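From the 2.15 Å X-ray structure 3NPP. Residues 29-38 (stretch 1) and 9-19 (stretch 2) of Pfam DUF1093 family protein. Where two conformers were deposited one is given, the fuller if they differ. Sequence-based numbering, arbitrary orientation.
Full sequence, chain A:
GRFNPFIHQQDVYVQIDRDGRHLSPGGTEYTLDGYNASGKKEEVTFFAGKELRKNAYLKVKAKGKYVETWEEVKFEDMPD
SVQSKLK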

# COMPACT_ATOMS: atom_id res chain seq x y z
N GLU A 29 -2.63 -16.05 -12.50
CA GLU A 29 -1.55 -15.68 -11.61
C GLU A 29 -0.19 -15.90 -12.29
O GLU A 29 -0.03 -16.89 -12.97
CB GLU A 29 -1.62 -16.56 -10.38
CG GLU A 29 -0.68 -16.13 -9.26
CD GLU A 29 -0.87 -16.91 -7.99
OE1 GLU A 29 -1.70 -17.86 -7.98
OE2 GLU A 29 -0.21 -16.52 -6.97
N TYR A 30 0.76 -14.99 -12.07
CA TYR A 30 2.16 -15.17 -12.50
C TYR A 30 3.04 -14.87 -11.31
O TYR A 30 2.75 -13.94 -10.58
CB TYR A 30 2.53 -14.21 -13.64
CG TYR A 30 1.72 -14.46 -14.88
CD1 TYR A 30 0.49 -13.85 -15.07
CD2 TYR A 30 2.17 -15.35 -15.86
CE1 TYR A 30 -0.27 -14.09 -16.24
CE2 TYR A 30 1.42 -15.60 -17.00
CZ TYR A 30 0.20 -14.97 -17.18
OH TYR A 30 -0.56 -15.25 -18.29
N THR A 31 4.05 -15.70 -11.08
CA THR A 31 5.12 -15.40 -10.11
C THR A 31 6.43 -15.44 -10.87
O THR A 31 6.86 -16.51 -11.29
CB THR A 31 5.14 -16.39 -8.95
OG1 THR A 31 3.95 -16.25 -8.18
CG2 THR A 31 6.36 -16.13 -8.03
N LEU A 32 7.04 -14.27 -11.06
CA LEU A 32 8.15 -14.12 -11.97
C LEU A 32 9.27 -13.36 -11.28
O LEU A 32 9.01 -12.54 -10.40
CB LEU A 32 7.68 -13.34 -13.21
CG LEU A 32 6.57 -13.98 -14.07
CD1 LEU A 32 6.05 -13.01 -15.08
CD2 LEU A 32 7.09 -15.24 -14.74
N ASP A 33 10.52 -13.61 -11.71
CA ASP A 33 11.65 -12.80 -11.31
C ASP A 33 11.71 -11.59 -12.18
O ASP A 33 11.47 -11.68 -13.38
CB ASP A 33 12.98 -13.56 -11.41
CG ASP A 33 13.10 -14.66 -10.37
OD1 ASP A 33 12.43 -14.60 -9.30
OD2 ASP A 33 13.88 -15.58 -10.63
N GLY A 34 12.06 -10.46 -11.60
CA GLY A 34 12.08 -9.19 -12.33
C GLY A 34 13.08 -8.23 -11.75
O GLY A 34 13.89 -8.61 -10.91
N TYR A 35 13.06 -7.00 -12.24
CA TYR A 35 13.99 -5.98 -11.80
C TYR A 35 13.24 -4.70 -11.56
O TYR A 35 12.35 -4.35 -12.36
CB TYR A 35 15.14 -5.82 -12.83
CG TYR A 35 15.97 -7.10 -12.93
CD1 TYR A 35 15.58 -8.14 -13.78
CD2 TYR A 35 17.07 -7.32 -12.09
CE1 TYR A 35 16.28 -9.36 -13.82
CE2 TYR A 35 17.81 -8.54 -12.14
CZ TYR A 35 17.39 -9.55 -13.01
OH TYR A 35 18.05 -10.74 -13.08
N ASN A 36 13.55 -3.99 -10.48
CA ASN A 36 12.92 -2.69 -10.24
C ASN A 36 13.59 -1.61 -11.09
O ASN A 36 14.48 -1.95 -11.92
CB ASN A 36 12.80 -2.37 -8.73
CG ASN A 36 14.10 -1.88 -8.08
OD1 ASN A 36 15.19 -1.86 -8.68
ND2 ASN A 36 13.96 -1.46 -6.82
N ALA A 37 13.17 -0.35 -10.93
CA ALA A 37 13.65 0.75 -11.78
C ALA A 37 15.13 1.03 -11.60
O ALA A 37 15.76 1.51 -12.52
CB ALA A 37 12.86 2.03 -11.55
N SER A 38 15.67 0.74 -10.41
CA SER A 38 17.11 0.83 -10.15
C SER A 38 17.86 -0.48 -10.43
O SER A 38 19.00 -0.60 -10.06
CB SER A 38 17.35 1.35 -8.72
OG SER A 38 16.24 1.08 -7.86
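Stretch 2 (9-19) QQDVYVQIDRD

Stretch 2 is extended from Gln9 to Gln15 and then leaves the strand conformation, running on as loop to Asp19. It crosses the strand of stretch 1 in a broadly antiparallel sense: the N-to-C directions make an angle of 124°, and the axes approach to 4.5 Å. The two strands share a single beta bridge, between Tyr35 and Tyr13, whose CA atoms are 5.3 Å apart. There each backbone satisfies the other: Tyr13 N donates to Tyr35 O at 2.8 Å, almost linearly, and Tyr35 N donates to Tyr13 O at 3.0 Å.

The neighbouring glycine makes this closeness possible. Gly34 CA lies 3.1 Å from Tyr13 O, and a CB there would point toward stretch 2 and clash with that oxygen and with CG1 of both Val12 and Val14.

Beyond the bridge, Asn36 continues the polar pairing through its side chain. Its amide ND2 donates to Gln10 OE1 at 2.8 Å, a good match of two carboxamides, since each can offer either a donor or an acceptor. Asn36 OD1 is also occupied, accepting from Ser38 OG at 3.2 Å and, weakly, from Ser38 N at 3.2 Å. Asp11 O receives a CA-H...O contact from Asn36 CA at 3.2 Å; Ala37 N is 3.4 Å from Asp11 O, but the angle is too poor for a hydrogen bond. On stretch 2 itself, Asp11 OD2 accepts from Gln9 NE2 at 3.3 Å.

Toward the other end the backbones separate, and water takes over the pairing. Water 1 accepts from Gln15 N at 2.9 Å and donates to Asp33 O at 2.6 Å. Water 2 accepts from Asp33 N at 2.9 Å and donates to Asp17 OD1 at 3.1 Å, so the acceptor at this water is a side-chain carboxylate. Water 3 repeats the arrangement, accepting from Thr31 N at 3.1 Å and donating to Asp19 O at 2.8 Å. Gln15 O accepts a weak bond from Asp17 N at 2.8 Å, while Arg18 NE forms a salt bridge with Asp17 OD1 at 3.5 Å.

Apolar side chains fill the widening gap. Leu32, pointing toward stretch 2, places CD1 3.6 Å from Ile16 CD1 and 4.0 Å from Val14 CG2, while its CD2 reaches Arg18 CG at 3.4 Å, where the aliphatic part of the arginine suits a leucine. Tyr30 adds a broad ring, its CE2 3.6 Å from Ile16 CG2, and its hydroxyl is satisfied elsewhere in the structure.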

# COMPACT_ATOMS: atom_id res chain seq x y z
N GLN A 9 7.10 3.96 -3.87
CA GLN A 9 6.62 3.28 -5.08
C GLN A 9 7.77 2.50 -5.69
O GLN A 9 8.88 3.02 -5.80
CB GLN A 9 6.09 4.29 -6.09
CG GLN A 9 5.63 3.66 -7.45
CD GLN A 9 4.81 4.60 -8.31
OE1 GLN A 9 3.96 5.32 -7.81
NE2 GLN A 9 5.04 4.57 -9.63
N GLN A 10 7.49 1.29 -6.16
CA GLN A 10 8.44 0.56 -7.01
C GLN A 10 7.73 0.03 -8.23
O GLN A 10 6.54 -0.08 -8.23
CB GLN A 10 9.10 -0.55 -6.20
CG GLN A 10 10.17 0.01 -5.26
CD GLN A 10 10.93 -1.03 -4.51
OE1 GLN A 10 11.87 -1.60 -5.03
NE2 GLN A 10 10.55 -1.27 -3.27
N ASP A 11 8.47 -0.13 -9.31
CA ASP A 11 7.95 -0.68 -10.57
C ASP A 11 8.84 -1.81 -10.93
O ASP A 11 10.03 -1.60 -11.12
CB ASP A 11 7.95 0.36 -11.66
CG ASP A 11 6.90 1.43 -11.43
OD1 ASP A 11 5.73 1.23 -11.81
OD2 ASP A 11 7.23 2.47 -10.84
N VAL A 12 8.26 -3.02 -11.03
CA VAL A 12 9.04 -4.22 -11.26
C VAL A 12 8.79 -4.67 -12.70
O VAL A 12 7.67 -4.89 -13.11
CB VAL A 12 8.66 -5.31 -10.25
CG1 VAL A 12 9.50 -6.59 -10.50
CG2 VAL A 12 8.87 -4.79 -8.80
N TYR A 13 9.86 -4.79 -13.47
CA TYR A 13 9.80 -5.17 -14.88
C TYR A 13 10.06 -6.67 -15.01
O TYR A 13 11.00 -7.20 -14.39
CB TYR A 13 10.84 -4.38 -15.66
CG TYR A 13 10.51 -2.89 -15.67
CD1 TYR A 13 10.92 -2.06 -14.61
CD2 TYR A 13 9.74 -2.30 -16.72
CE1 TYR A 13 10.62 -0.72 -14.60
CE2 TYR A 13 9.44 -0.94 -16.71
CZ TYR A 13 9.88 -0.15 -15.65
OH TYR A 13 9.60 1.21 -15.61
N VAL A 14 9.22 -7.34 -15.78
CA VAL A 14 9.27 -8.79 -15.95
C VAL A 14 9.04 -9.17 -17.40
O VAL A 14 8.49 -8.36 -18.19
CB VAL A 14 8.18 -9.49 -15.08
CG1 VAL A 14 8.44 -9.25 -13.61
CG2 VAL A 14 6.78 -9.07 -15.49
N GLN A 15 9.47 -10.38 -17.76
CA GLN A 15 9.04 -11.00 -19.00
C GLN A 15 8.16 -12.18 -18.67
O GLN A 15 8.48 -12.95 -17.76
CB GLN A 15 10.25 -11.46 -19.86
CG GLN A 15 9.82 -11.94 -21.25
CD GLN A 15 10.97 -12.24 -22.17
OE1 GLN A 15 12.06 -12.59 -21.74
NE2 GLN A 15 10.73 -12.10 -23.46
N ILE A 16 7.09 -12.37 -19.44
CA ILE A 16 6.18 -13.50 -19.24
C ILE A 16 6.87 -14.75 -19.84
O ILE A 16 6.61 -15.14 -20.99
CB ILE A 16 4.75 -13.23 -19.84
CG1 ILE A 16 4.17 -11.90 -19.34
CG2 ILE A 16 3.75 -14.37 -19.45
CD1 ILE A 16 4.17 -11.71 -17.82
N ASP A 17 7.81 -15.29 -19.06
CA ASP A 17 8.65 -16.41 -19.45
C ASP A 17 8.38 -17.70 -18.66
O ASP A 17 9.19 -18.64 -18.72
CB ASP A 17 10.16 -16.02 -19.42
CG ASP A 17 10.67 -15.66 -18.01
OD1 ASP A 17 9.91 -15.51 -17.01
OD2 ASP A 17 11.89 -15.45 -17.94
N ARG A 18 7.25 -17.73 -17.94
CA ARG A 18 6.78 -18.90 -17.20
C ARG A 18 5.28 -19.03 -17.47
O ARG A 18 4.59 -18.02 -17.78
CB ARG A 18 7.02 -18.73 -15.69
CG ARG A 18 8.44 -18.34 -15.27
CD ARG A 18 9.44 -19.41 -15.63
NE ARG A 18 10.68 -18.83 -16.12
CZ ARG A 18 11.85 -18.90 -15.49
NH1 ARG A 18 11.93 -19.53 -14.32
NH2 ARG A 18 12.91 -18.35 -16.02
N ASP A 19 4.76 -20.25 -17.35
CA ASP A 19 3.33 -20.47 -17.38
C ASP A 19 2.67 -19.75 -16.21
O ASP A 19 3.21 -19.69 -15.12
CB ASP A 19 3.00 -21.96 -17.25
CG ASP A 19 3.17 -22.72 -18.54
OD1 ASP A 19 3.55 -22.12 -19.57
OD2 ASP A 19 2.92 -23.94 -18.52
O HOH W 1 10.99 -12.07 -15.91
O HOH W 2 10.81 -15.43 -14.01
O HOH W 3 3.81 -18.26 -12.77